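Local coordinates for protein transcriptional regulator (Saccharomonospora viridis, PDB 4KWA) that probably acts as a TetR-family transcriptional repressor that binds DNA, here captured with a choline ion in its ligand pocket, at residues Q128-T133 with E150-L155. Residues are numbered along the deposited sequence; the frame is centred on the assembly and turned at random.
Sequences QTIAMT and ELATRL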
loop_
_atom_site.group_PDB
_atom_site.type_symbol
_atom_site.label_atom_id
_atom_site.label_comp_id
_atom_site.label_asym_id
_atom_site.label_seq_id
_atom_site.Cartn_x
_atom_site.Cartn_y
_atom_site.Cartn_z
ATOM N N GLN A 128 -5.455 8.870 -15.215
ATOM C CA GLN A 128 -5.808 9.392 -16.570
ATOM C C GLN A 128 -4.671 9.291 -17.592
ATOM O O GLN A 128 -4.942 8.940 -18.740
ATOM C CB GLN A 128 -6.420 10.773 -16.515
ATOM C CG GLN A 128 -7.673 10.911 -15.669
ATOM C CD GLN A 128 -8.917 10.054 -16.060
ATOM O OE1 GLN A 128 -9.835 9.837 -15.240
ATOM N NE2 GLN A 128 -8.946 9.578 -17.250
ATOM N N THR A 129 -3.432 9.567 -17.185
ATOM C CA THR A 129 -2.290 9.361 -18.013
ATOM C C THR A 129 -2.205 7.916 -18.546
ATOM O O THR A 129 -1.922 7.668 -19.709
ATOM C CB THR A 129 -1.050 9.745 -17.231
ATOM O OG1 THR A 129 -1.089 11.162 -17.150
ATOM C CG2 THR A 129 0.217 9.289 -17.971
ATOM N N ILE A 130 -2.363 6.940 -17.630
ATOM C CA ILE A 130 -2.331 5.547 -17.987
ATOM C C ILE A 130 -3.449 5.253 -18.944
ATOM O O ILE A 130 -3.206 4.673 -20.048
ATOM C CB ILE A 130 -2.504 4.654 -16.721
ATOM C CG1 ILE A 130 -1.351 4.859 -15.740
ATOM C CG2 ILE A 130 -2.534 3.198 -17.139
ATOM C CD1 ILE A 130 0.012 4.636 -16.349
ATOM N N ALA A 131 -4.666 5.660 -18.596
ATOM C CA ALA A 131 -5.780 5.355 -19.484
ATOM C C ALA A 131 -5.620 5.955 -20.898
ATOM O O ALA A 131 -5.951 5.342 -21.946
ATOM C CB ALA A 131 -7.108 5.811 -18.809
HETATM N N MSE A 132 -5.086 7.179 -20.932
HETATM C CA MSE A 132 -4.872 7.843 -22.181
HETATM C C MSE A 132 -3.846 7.106 -22.960
HETATM O O MSE A 132 -3.967 7.029 -24.188
HETATM C CB MSE A 132 -4.495 9.300 -21.974
HETATM C CG MSE A 132 -4.198 9.971 -23.291
HETATM SE SE MSE A 132 -3.409 11.732 -22.830
HETATM C CE MSE A 132 -1.568 11.406 -22.121
ATOM N N THR A 133 -2.801 6.596 -22.300
ATOM C CA THR A 133 -1.762 5.844 -23.041
ATOM C C THR A 133 -2.313 4.550 -23.688
ATOM O O THR A 133 -1.991 4.178 -24.828
ATOM C CB THR A 133 -0.632 5.568 -22.094
ATOM O OG1 THR A 133 -0.257 6.870 -21.555
ATOM C CG2 THR A 133 0.614 4.886 -22.812
ATOM N N GLU A 150 -10.791 0.144 -16.728
ATOM C CA GLU A 150 -10.626 -1.065 -15.891
ATOM C C GLU A 150 -9.166 -1.460 -15.882
ATOM O O GLU A 150 -8.618 -1.820 -14.810
ATOM C CB GLU A 150 -11.483 -2.247 -16.392
ATOM C CG GLU A 150 -12.981 -2.152 -16.119
ATOM C CD GLU A 150 -13.412 -2.366 -14.643
ATOM O OE1 GLU A 150 -14.640 -2.548 -14.464
ATOM O OE2 GLU A 150 -12.598 -2.385 -13.664
ATOM N N LEU A 151 -8.533 -1.336 -17.056
ATOM C CA LEU A 151 -7.124 -1.640 -17.223
ATOM C C LEU A 151 -6.255 -0.649 -16.468
ATOM O O LEU A 151 -5.298 -1.065 -15.859
ATOM C CB LEU A 151 -6.754 -1.740 -18.703
ATOM C CG LEU A 151 -5.259 -2.009 -18.956
ATOM C CD1 LEU A 151 -4.789 -3.226 -18.165
ATOM C CD2 LEU A 151 -4.984 -2.248 -20.442
ATOM N N ALA A 152 -6.461 0.684 -16.614
ATOM C CA ALA A 152 -5.746 1.627 -15.769
ATOM C C ALA A 152 -5.910 1.272 -14.263
ATOM O O ALA A 152 -5.001 1.398 -13.512
ATOM C CB ALA A 152 -6.260 3.027 -16.000
ATOM N N THR A 153 -7.109 0.925 -13.826
ATOM C CA THR A 153 -7.385 0.466 -12.416
ATOM C C THR A 153 -6.539 -0.695 -12.058
ATOM O O THR A 153 -5.864 -0.699 -11.001
ATOM C CB THR A 153 -8.862 0.139 -12.231
ATOM O OG1 THR A 153 -9.582 1.378 -12.124
ATOM C CG2 THR A 153 -9.110 -0.589 -10.926
ATOM N N ARG A 154 -6.537 -1.687 -12.926
ATOM C CA ARG A 154 -5.684 -2.858 -12.678
ATOM C C ARG A 154 -4.225 -2.575 -12.677
ATOM O O ARG A 154 -3.532 -3.044 -11.770
ATOM C CB ARG A 154 -6.018 -3.960 -13.663
ATOM C CG ARG A 154 -5.413 -5.305 -13.480
ATOM C CD ARG A 154 -6.097 -6.473 -14.217
ATOM N NE ARG A 154 -7.476 -6.692 -13.773
ATOM C CZ ARG A 154 -8.374 -7.519 -14.284
ATOM N NH1 ARG A 154 -9.611 -7.579 -13.700
ATOM N NH2 ARG A 154 -8.059 -8.277 -15.318
ATOM N N LEU A 155 -3.718 -1.839 -13.690
ATOM C CA LEU A 155 -2.281 -1.563 -13.740
ATOM C C LEU A 155 -1.824 -0.789 -12.530
ATOM O O LEU A 155 -0.777 -1.151 -11.918
ATOM C CB LEU A 155 -1.884 -0.910 -15.070
ATOM C CG LEU A 155 -0.425 -0.625 -15.217
ATOM C CD1 LEU A 155 0.444 -1.881 -15.034
ATOM C CD2 LEU A 155 -0.226 0.061 -16.566
#
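Ile130 meets Ala152 and Leu155 through one methyl group, CG2. This methyl lies 3.8 Å from Ala152 CA and 3.9 Å from Ala152 CB. It also touches Leu155, with Ile130 CG2 and Leu155 CD2 meeting methyl to methyl at 3.9 Å. With CG1 beside the backbone N (chi1 -63°), Ile130 CG2 lies anti to that N and faces the partner helix. Leu155 is likewise extended from its backbone N (chi1 -179°), bringing CD2 to the same methyl. Beside them Ala131 CB packs on Ala152 CB at 4.0 Å. The CA atoms of Ala131 and Ala152 are 5.3 Å apart. The segment axes come within 8.7 Å, an approach consistent with alanine on both sides. Their N-to-C directions make 126°, nearer antiparallel than parallel.

Outside this shell, Tyr127 of helix 113-139 also rests on Ala152, and Phe185 of helix 175-190 packs on Leu155. Thr133 OG1 donates to Thr129 O at 2.6 Å; Thr133 N reaches that oxygen from the opposite face of its carbonyl plane. Thr133 itself packs on helix 77-86. Glu150 OE2 and Arg154 NE hydrogen-bond the two ring nitrogens of His181 of the second subunit.

The contact joins helix 113-139 to helix 148-168 in the C-terminal domain, which in TetR-family regulators carries the ligand pocket and dimer interface. No hydrogen bond crosses between the segments; buried apolar groups, chiefly methyls, make the contact, consistent with hydrophobic and van der Waals packing.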